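Local coordinates for protein mannuronan C5-epimerase (Pseudomonas syringae pv. tomato, PDB 4NK6) that epimerises beta-D-mannuronate to alpha-L-guluronate within the alginate polymer and helps carry the new chain safely through the periplasm, at residues S148-E153 and P184-W189; A174-P179 and A242-Y246; S215-Y219 and E252-F256. All coordinates share one frame; numbering follows the deposited sequence.

Interaction 1: residues S148-E153 and P184-W189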
loop_
_atom_site.group_PDB
_atom_site.type_symbol
_atom_site.label_atom_id
_atom_site.label_comp_id
_atom_site.label_asym_id
_atom_site.label_seq_id
_atom_site.Cartn_x
_atom_site.Cartn_y
_atom_site.Cartn_z
ATOM N N SER A 148 3.117 -4.726 -20.644
ATOM C CA SER A 148 4.235 -5.021 -19.760
ATOM C C SER A 148 3.873 -4.759 -18.298
ATOM O O SER A 148 3.082 -3.868 -17.993
ATOM C CB SER A 148 5.471 -4.208 -20.151
ATOM O OG SER A 148 6.592 -4.608 -19.382
ATOM N N PHE A 149 4.454 -5.559 -17.409
ATOM C CA PHE A 149 4.318 -5.399 -15.964
ATOM C C PHE A 149 5.436 -6.202 -15.324
ATOM O O PHE A 149 6.193 -6.871 -16.021
ATOM C CB PHE A 149 2.950 -5.887 -15.453
ATOM C CG PHE A 149 2.579 -7.278 -15.909
ATOM C CD1 PHE A 149 3.013 -8.395 -15.212
ATOM C CD2 PHE A 149 1.767 -7.461 -17.018
ATOM C CE1 PHE A 149 2.667 -9.672 -15.634
ATOM C CE2 PHE A 149 1.414 -8.732 -17.447
ATOM C CZ PHE A 149 1.855 -9.837 -16.755
ATOM N N ILE A 150 5.555 -6.136 -14.005
ATOM C CA ILE A 150 6.618 -6.877 -13.315
ATOM C C ILE A 150 6.016 -7.766 -12.240
ATOM O O ILE A 150 5.265 -7.299 -11.388
ATOM C CB ILE A 150 7.683 -5.933 -12.696
ATOM C CG1 ILE A 150 8.401 -5.131 -13.786
ATOM C CG2 ILE A 150 8.739 -6.724 -11.911
ATOM C CD1 ILE A 150 9.390 -4.113 -13.240
ATOM N N VAL A 151 6.323 -9.055 -12.301
ATOM C CA VAL A 151 5.874 -9.991 -11.276
ATOM C C VAL A 151 7.088 -10.680 -10.676
ATOM O O VAL A 151 7.936 -11.179 -11.409
ATOM C CB VAL A 151 4.933 -11.078 -11.841
ATOM C CG1 VAL A 151 4.649 -12.134 -10.777
ATOM C CG2 VAL A 151 3.634 -10.467 -12.318
ATOM N N SER A 152 7.178 -10.705 -9.349
ATOM C CA SER A 152 8.297 -11.396 -8.694
ATOM C C SER A 152 7.856 -12.445 -7.673
ATOM O O SER A 152 7.033 -12.177 -6.797
ATOM C CB SER A 152 9.263 -10.402 -8.029
ATOM O OG SER A 152 10.317 -11.085 -7.350
ATOM N N GLU A 153 8.427 -13.636 -7.804
ATOM C CA GLU A 153 8.296 -14.701 -6.819
ATOM C C GLU A 153 9.620 -14.880 -6.077
ATOM O O GLU A 153 9.737 -15.735 -5.197
ATOM C CB GLU A 153 7.943 -16.016 -7.510
ATOM C CG GLU A 153 6.588 -16.006 -8.228
ATOM C CD GLU A 153 6.321 -17.311 -8.972
ATOM O OE1 GLU A 153 7.078 -17.618 -9.917
ATOM O OE2 GLU A 153 5.379 -18.039 -8.598
ATOM N N PRO A 184 0.477 -0.838 -16.675
ATOM C CA PRO A 184 1.538 -1.640 -16.058
ATOM C C PRO A 184 1.533 -1.534 -14.543
ATOM O O PRO A 184 1.031 -0.557 -13.995
ATOM C CB PRO A 184 2.808 -1.008 -16.627
ATOM C CG PRO A 184 2.386 -0.637 -18.041
ATOM C CD PRO A 184 0.957 -0.126 -17.872
ATOM N N PHE A 185 2.101 -2.533 -13.877
ATOM C CA PHE A 185 2.055 -2.587 -12.429
ATOM C C PHE A 185 3.175 -3.482 -11.932
ATOM O O PHE A 185 3.844 -4.159 -12.717
ATOM C CB PHE A 185 0.692 -3.124 -11.957
ATOM C CG PHE A 185 0.357 -4.490 -12.507
ATOM C CD1 PHE A 185 0.825 -5.640 -11.887
ATOM C CD2 PHE A 185 -0.426 -4.623 -13.645
ATOM C CE1 PHE A 185 0.534 -6.889 -12.397
ATOM C CE2 PHE A 185 -0.731 -5.875 -14.163
ATOM C CZ PHE A 185 -0.258 -7.008 -13.543
ATOM N N VAL A 186 3.384 -3.478 -10.624
ATOM C CA VAL A 186 4.329 -4.404 -9.999
ATOM C C VAL A 186 3.551 -5.311 -9.056
ATOM O O VAL A 186 2.654 -4.852 -8.342
ATOM C CB VAL A 186 5.424 -3.668 -9.197
ATOM C CG1 VAL A 186 6.410 -4.675 -8.579
ATOM C CG2 VAL A 186 6.175 -2.675 -10.095
ATOM N N LEU A 187 3.875 -6.597 -9.073
ATOM C CA LEU A 187 3.167 -7.575 -8.259
ATOM C C LEU A 187 4.179 -8.570 -7.735
ATOM O O LEU A 187 4.967 -9.102 -8.504
ATOM C CB LEU A 187 2.114 -8.313 -9.104
ATOM C CG LEU A 187 1.476 -9.576 -8.500
ATOM C CD1 LEU A 187 0.730 -9.238 -7.216
ATOM C CD2 LEU A 187 0.542 -10.286 -9.489
ATOM N N THR A 188 4.183 -8.803 -6.430
ATOM C CA THR A 188 5.022 -9.858 -5.862
ATOM C C THR A 188 4.150 -10.883 -5.145
ATOM O O THR A 188 3.042 -10.554 -4.682
ATOM C CB THR A 188 6.115 -9.307 -4.914
ATOM O OG1 THR A 188 5.521 -8.888 -3.679
ATOM C CG2 THR A 188 6.835 -8.127 -5.559
ATOM N N TRP A 189 4.651 -12.114 -5.060
ATOM C CA TRP A 189 3.867 -13.253 -4.578
ATOM C C TRP A 189 4.422 -13.838 -3.284
ATOM O O TRP A 189 5.454 -13.394 -2.784
ATOM C CB TRP A 189 3.804 -14.368 -5.637
ATOM C CG TRP A 189 2.839 -14.128 -6.772
ATOM C CD1 TRP A 189 3.142 -14.062 -8.107
ATOM C CD2 TRP A 189 1.415 -13.937 -6.674
ATOM N NE1 TRP A 189 1.994 -13.837 -8.842
ATOM C CE2 TRP A 189 0.923 -13.762 -7.988
ATOM C CE3 TRP A 189 0.509 -13.902 -5.604
ATOM C CZ2 TRP A 189 -0.435 -13.547 -8.259
ATOM C CZ3 TRP A 189 -0.845 -13.684 -5.876
ATOM C CH2 TRP A 189 -1.299 -13.512 -7.190
#

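Interaction 2: residues A174-P179 and A242-Y246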
loop_
_atom_site.group_PDB
_atom_site.type_symbol
_atom_site.label_atom_id
_atom_site.label_comp_id
_atom_site.label_asym_id
_atom_site.label_seq_id
_atom_site.Cartn_x
_atom_site.Cartn_y
_atom_site.Cartn_z
ATOM N N ALA A 174 1.683 6.870 -18.698
ATOM C CA ALA A 174 0.312 6.405 -18.916
ATOM C C ALA A 174 -0.648 7.065 -17.935
ATOM O O ALA A 174 -1.186 6.403 -17.045
ATOM C CB ALA A 174 0.242 4.884 -18.776
ATOM N N ALA A 175 -0.860 8.367 -18.102
ATOM C CA ALA A 175 -1.673 9.147 -17.170
ATOM C C ALA A 175 -3.045 8.509 -16.972
ATOM O O ALA A 175 -3.634 7.996 -17.921
ATOM C CB ALA A 175 -1.812 10.594 -17.652
ATOM N N TYR A 176 -3.537 8.523 -15.734
ATOM C CA TYR A 176 -4.803 7.871 -15.423
ATOM C C TYR A 176 -5.952 8.466 -16.217
ATOM O O TYR A 176 -6.048 9.681 -16.346
ATOM C CB TYR A 176 -5.123 7.975 -13.932
ATOM C CG TYR A 176 -6.490 7.446 -13.635
ATOM C CD1 TYR A 176 -6.729 6.079 -13.642
ATOM C CD2 TYR A 176 -7.558 8.308 -13.393
ATOM C CE1 TYR A 176 -7.985 5.577 -13.397
ATOM C CE2 TYR A 176 -8.834 7.807 -13.148
ATOM C CZ TYR A 176 -9.031 6.437 -13.154
ATOM O OH TYR A 176 -10.267 5.903 -12.912
ATOM N N ARG A 177 -6.828 7.609 -16.737
ATOM C CA ARG A 177 -8.012 8.067 -17.460
ATOM C C ARG A 177 -9.296 7.377 -17.001
ATOM O O ARG A 177 -10.315 8.021 -16.818
ATOM C CB ARG A 177 -7.848 7.851 -18.972
ATOM C CG ARG A 177 -6.808 8.745 -19.620
ATOM C CD ARG A 177 -6.780 8.585 -21.138
ATOM N NE ARG A 177 -6.240 7.300 -21.576
ATOM C CZ ARG A 177 -5.597 7.122 -22.727
ATOM N NH1 ARG A 177 -5.406 8.151 -23.548
ATOM N NH2 ARG A 177 -5.136 5.921 -23.057
ATOM N N THR A 178 -9.260 6.061 -16.842
ATOM C CA THR A 178 -10.482 5.325 -16.550
ATOM C C THR A 178 -10.126 4.062 -15.750
ATOM O O THR A 178 -8.999 3.568 -15.855
ATOM C CB THR A 178 -11.263 5.027 -17.872
ATOM O OG1 THR A 178 -12.591 4.590 -17.578
ATOM C CG2 THR A 178 -10.565 3.974 -18.711
ATOM N N PRO A 179 -11.054 3.570 -14.903
ATOM C CA PRO A 179 -10.717 2.441 -14.018
ATOM C C PRO A 179 -10.265 1.154 -14.720
ATOM O O PRO A 179 -9.359 0.486 -14.230
ATOM C CB PRO A 179 -12.033 2.177 -13.268
ATOM C CG PRO A 179 -12.754 3.506 -13.295
ATOM C CD PRO A 179 -12.409 4.102 -14.628
ATOM N N ALA A 242 3.218 8.252 -7.732
ATOM C CA ALA A 242 2.262 9.250 -8.185
ATOM C C ALA A 242 1.332 8.669 -9.243
ATOM O O ALA A 242 1.748 7.839 -10.045
ATOM C CB ALA A 242 3.004 10.465 -8.747
ATOM N N ASP A 243 0.080 9.119 -9.244
ATOM C CA ASP A 243 -0.880 8.741 -10.287
ATOM C C ASP A 243 -1.140 7.226 -10.335
ATOM O O ASP A 243 -1.561 6.691 -11.367
ATOM C CB ASP A 243 -0.417 9.247 -11.661
ATOM C CG ASP A 243 -1.553 9.276 -12.685
ATOM O OD1 ASP A 243 -2.602 9.866 -12.369
ATOM O OD2 ASP A 243 -1.411 8.687 -13.777
ATOM N N MET A 244 -0.867 6.547 -9.220
ATOM C CA MET A 244 -1.101 5.114 -9.092
ATOM C C MET A 244 -2.567 4.858 -8.762
ATOM O O MET A 244 -3.195 5.653 -8.061
ATOM C CB MET A 244 -0.248 4.532 -7.960
ATOM C CG MET A 244 1.214 5.039 -7.919
ATOM S SD MET A 244 2.366 4.166 -8.989
ATOM C CE MET A 244 2.497 2.609 -8.103
ATOM N N TRP A 245 -3.107 3.739 -9.235
ATOM C CA TRP A 245 -4.481 3.361 -8.861
ATOM C C TRP A 245 -4.576 3.165 -7.339
ATOM O O TRP A 245 -5.364 3.842 -6.671
ATOM C CB TRP A 245 -4.934 2.123 -9.657
ATOM C CG TRP A 245 -6.310 1.615 -9.327
ATOM C CD1 TRP A 245 -6.611 0.495 -8.613
ATOM C CD2 TRP A 245 -7.565 2.190 -9.720
ATOM N NE1 TRP A 245 -7.973 0.345 -8.519
ATOM C CE2 TRP A 245 -8.582 1.368 -9.197
ATOM C CE3 TRP A 245 -7.926 3.328 -10.451
ATOM C CZ2 TRP A 245 -9.943 1.647 -9.376
ATOM C CZ3 TRP A 245 -9.284 3.599 -10.634
ATOM C CH2 TRP A 245 -10.270 2.764 -10.092
ATOM N N TYR A 246 -3.766 2.254 -6.793
ATOM C CA TYR A 246 -3.428 2.257 -5.364
ATOM C C TYR A 246 -1.930 2.484 -5.288
ATOM O O TYR A 246 -1.168 1.805 -5.977
ATOM C CB TYR A 246 -3.701 0.918 -4.664
ATOM C CG TYR A 246 -5.134 0.399 -4.643
ATOM C CD1 TYR A 246 -6.191 1.113 -5.202
ATOM C CD2 TYR A 246 -5.416 -0.825 -4.056
ATOM C CE1 TYR A 246 -7.507 0.601 -5.171
ATOM C CE2 TYR A 246 -6.703 -1.338 -4.025
ATOM C CZ TYR A 246 -7.739 -0.628 -4.580
ATOM O OH TYR A 246 -9.000 -1.174 -4.521
#

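Interaction 3: residues S215-Y219 and E252-F256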
loop_
_atom_site.group_PDB
_atom_site.type_symbol
_atom_site.label_atom_id
_atom_site.label_comp_id
_atom_site.label_asym_id
_atom_site.label_seq_id
_atom_site.Cartn_x
_atom_site.Cartn_y
_atom_site.Cartn_z
ATOM N N SER A 215 1.777 -4.178 -5.636
ATOM C CA SER A 215 0.993 -5.097 -4.826
ATOM C C SER A 215 1.876 -6.207 -4.300
ATOM O O SER A 215 2.567 -6.859 -5.072
ATOM C CB SER A 215 -0.138 -5.729 -5.658
ATOM O OG SER A 215 -1.064 -4.754 -6.094
ATOM N N ILE A 216 1.829 -6.417 -2.986
ATOM C CA ILE A 216 2.580 -7.469 -2.311
ATOM C C ILE A 216 1.549 -8.494 -1.845
ATOM O O ILE A 216 0.627 -8.144 -1.129
ATOM C CB ILE A 216 3.314 -6.898 -1.077
ATOM C CG1 ILE A 216 4.046 -5.597 -1.445
ATOM C CG2 ILE A 216 4.258 -7.924 -0.475
ATOM C CD1 ILE A 216 5.192 -5.794 -2.462
ATOM N N SER A 217 1.687 -9.759 -2.227
ATOM C CA SER A 217 0.575 -10.674 -2.001
ATOM C C SER A 217 0.931 -12.133 -1.805
ATOM O O SER A 217 1.675 -12.721 -2.591
ATOM C CB SER A 217 -0.427 -10.567 -3.165
ATOM O OG SER A 217 -1.583 -11.359 -2.940
ATOM N N GLN A 218 0.363 -12.730 -0.766
ATOM C CA GLN A 218 0.356 -14.180 -0.664
ATOM C C GLN A 218 -0.397 -14.741 -1.877
ATOM O O GLN A 218 -1.247 -14.054 -2.456
ATOM C CB GLN A 218 -0.322 -14.597 0.646
ATOM C CG GLN A 218 -0.455 -16.101 0.878
ATOM C CD GLN A 218 0.886 -16.841 0.847
ATOM O OE1 GLN A 218 1.412 -17.145 -0.221
ATOM N NE2 GLN A 218 1.431 -17.137 2.021
ATOM N N TYR A 219 -0.088 -15.974 -2.269
ATOM C CA TYR A 219 -0.849 -16.653 -3.317
ATOM C C TYR A 219 -2.315 -16.801 -2.899
ATOM O O TYR A 219 -2.648 -16.647 -1.719
ATOM C CB TYR A 219 -0.271 -18.041 -3.592
ATOM C CG TYR A 219 1.088 -18.040 -4.256
ATOM C CD1 TYR A 219 1.214 -17.786 -5.615
ATOM C CD2 TYR A 219 2.245 -18.311 -3.525
ATOM C CE1 TYR A 219 2.452 -17.786 -6.230
ATOM C CE2 TYR A 219 3.488 -18.316 -4.134
ATOM C CZ TYR A 219 3.582 -18.056 -5.491
ATOM O OH TYR A 219 4.807 -18.055 -6.116
ATOM N N GLU A 252 -2.233 -10.604 3.002
ATOM C CA GLU A 252 -1.560 -11.602 3.827
ATOM C C GLU A 252 -0.033 -11.441 3.810
ATOM O O GLU A 252 0.709 -12.382 3.522
ATOM C CB GLU A 252 -1.997 -13.011 3.415
ATOM C CG GLU A 252 -3.441 -13.308 3.795
ATOM C CD GLU A 252 -3.848 -14.739 3.511
ATOM O OE1 GLU A 252 -2.957 -15.559 3.205
ATOM O OE2 GLU A 252 -5.061 -15.042 3.590
ATOM N N THR A 253 0.411 -10.224 4.111
ATOM C CA THR A 253 1.816 -9.840 4.035
ATOM C C THR A 253 2.344 -9.614 5.442
ATOM O O THR A 253 1.602 -9.166 6.318
ATOM C CB THR A 253 1.958 -8.565 3.175
ATOM O OG1 THR A 253 1.673 -8.889 1.811
ATOM C CG2 THR A 253 3.357 -7.962 3.260
ATOM N N ARG A 254 3.611 -9.943 5.681
ATOM C CA ARG A 254 4.168 -9.793 7.020
ATOM C C ARG A 254 5.317 -8.793 7.086
ATOM O O ARG A 254 6.157 -8.733 6.187
ATOM C CB ARG A 254 4.634 -11.144 7.568
ATOM C CG ARG A 254 5.837 -11.715 6.836
ATOM C CD ARG A 254 6.432 -12.912 7.558
ATOM N NE ARG A 254 7.654 -13.369 6.902
ATOM C CZ ARG A 254 8.876 -12.923 7.190
ATOM N NH1 ARG A 254 9.055 -12.001 8.134
ATOM N NH2 ARG A 254 9.924 -13.402 6.533
ATOM N N ASP A 255 5.334 -8.000 8.153
ATOM C CA ASP A 255 6.516 -7.220 8.530
ATOM C C ASP A 255 7.000 -6.253 7.451
ATOM O O ASP A 255 8.187 -5.943 7.368
ATOM C CB ASP A 255 7.646 -8.168 8.919
ATOM C CG ASP A 255 7.225 -9.152 9.996
ATOM O OD1 ASP A 255 6.572 -8.721 10.971
ATOM O OD2 ASP A 255 7.530 -10.352 9.861
ATOM N N PHE A 256 6.082 -5.773 6.628
ATOM C CA PHE A 256 6.473 -4.916 5.521
ATOM C C PHE A 256 6.747 -3.495 5.997
ATOM O O PHE A 256 6.017 -2.954 6.825
ATOM C CB PHE A 256 5.422 -4.922 4.402
ATOM C CG PHE A 256 6.015 -4.681 3.043
ATOM C CD1 PHE A 256 6.291 -3.391 2.611
ATOM C CD2 PHE A 256 6.350 -5.747 2.220
ATOM C CE1 PHE A 256 6.873 -3.163 1.362
ATOM C CE2 PHE A 256 6.920 -5.527 0.965
ATOM C CZ PHE A 256 7.181 -4.234 0.539
HETATM O O HOH W 1 -0.612 -16.450 4.422
#

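Interaction 1: residues S148-E153 and P184-W189
Phe-149 and Phe-185 stand side by side with their ring planes only 4° from parallel, yet slid so far apart that the rings barely overlap. What sits over the centre of the Phe-185 ring is a methylene: Phe-149 CB lies 3.8 Å from the Phe-185 ring centroid in a CH-pi contact, while Phe-185 CZ meets Phe-149 CG at 3.7 Å. Both side chains hold CG between the backbone N and the carbonyl carbon, and the shared torsion (chi1 51° and 57°) is what lays the two rings side by side, pointing the same way. Along the same face, Val-151 turns its CG1 onto the indole, 3.6 Å from Trp-189 CD1, and its CG2 toward Leu-187. Glu-153 CG adds a looser touch on Trp-189 CD1. This repetition of like residues in successive rungs illustrates the parallel beta-helix, in which strands 150-152 and 186-188 run parallel with axes 4.6 Å apart. Ile-150 and Ser-152 each use both N and O toward the other strand, giving four backbone bonds, among them Ile-150 N to Phe-185 O at 2.9 Å. The face of Ile-150 and Ser-152 fits less closely. Ile-150 CB and Val-186 CG2 are 4.4 Å apart, and Ser-152 CB and Thr-188 CG2 4.1 Å, with Leu-142 of strand 139-143 facing Ile-150 from across the coil. Even this slacker side is buried, as are all twelve residues of the contact. The polar ends on the tighter face find partners beyond it: Trp-189 NE1 bonds to Gly-63 O and Glu-153 OE2 to Tyr-219 OH.

Interaction 2: residues A174-P179 and A242-Y246
The rings of Tyr-176 and Trp-245 meet obliquely, their planes 36° apart and the Tyr-176 centroid 5.8 Å from that of the Trp-245 six-membered ring. The phenol end comes to the rim of the indole: Tyr-176 CZ lies in the indole plane, and Tyr-176 OH is 3.4 Å from Trp-245 CZ3. One face of the tyrosine ring is covered from its own segment by Thr-178 N, offset toward the rim. Pro-179 leans on the neighbouring corner of the indole, with CB 3.7 Å from Trp-245 CH2. Trp-245 reaches both partners because its CG is anti to the backbone N (chi1 178°), which brings the six-membered ring up against Tyr-176 and Pro-179. The polar half of the contact is a carboxylate. Asp-243 OD2 accepts Tyr-176 N at 2.9 Å through its syn lone pair, and the same oxygen also takes Ser-203 OG and a salt bridge from Arg-183 NH1. Three donors therefore converge on one atom and should stabilise its negative charge. The same Arg-183 NH1 also bonds Ala-174 O within its own loop, so the arginine links that loop to Asp-243. The whole is a loop lying against the turn that links strands 240-242 and 246-251 of the right-handed beta-helix.

Interaction 3: residues S215-Y219 and E252-F256
Gln-218 and Glu-252 bring the two backbones closest, with their CA atoms 5.5 Å apart, but the segments head in directions 141° apart and exchange no direct hydrogen bond. Segment 215-219 holds the short strand 215-217 and the loop residues that follow it; segment 252-256 is a loop in which Glu-252 adopts a left-handed conformation just after strand 246-251, and Asp-255 a second one further along. The side chains divide into an apolar and a polar half. In the first, Ile-216 and Phe-256 arrive from opposite directions, and Ile-216 CG1 lies 3.8 Å from Phe-256 CE2 on an oblique approach to the ring. Ile-216 CG2 points to Thr-253 instead, 3.6 Å from Thr-253 OG1, a hydroxyl that bonds to Tyr-251 O. In the second half, Gln-218 CB rests 3.6 Å from Glu-252 CB, and the amide and carboxylate planes stand 82° apart. One water joins them, accepting from Gln-218 NE2 at 3.2 Å and donating to Glu-252 OE1 at 2.8 Å. The amide's rotation is set from its other end: the chain bends at chi2 (57°), and Gln-218 OE1 accepts Tyr-219 N at 2.8 Å on an in-plane lone pair. Glu-252 OE2 has its own partner in a salt bridge to Arg-276. Within the beta-helix, strand 215-217 lies between strands 186-188 and 246-251, where Ile-216 packs on Thr-188 and Phe-248, while Phe-256 touches Ile-236 of strand 233-236 and the chain beyond Tyr-219 leads into helix 221-227.

How the interactions relate
Interactions 1 and 3 illustrate how a beta-helix grows by rungs: their centres are 13 Å apart, and strands 186-188 and 215-217 are neighbours, joined by backbone bonds that include Thr-188 N to Ser-215 O. Tyr-219 extends the line, stacking on Trp-189. Interaction 1 closes along the chain before interaction 3 opens, whereas the segments of interaction 2 alternate with those of both. Interaction 2 lies in the loops preceding strands 186-188 and 246-251, its centre about 17 Å from that of interaction 1 and 22 Å from that of interaction 3, which sits where strands 215-217 and 246-251 end. Side chains of all three come within about 8 to 12 Å of that of His-274, the inferred proton acceptor, around the probable active site.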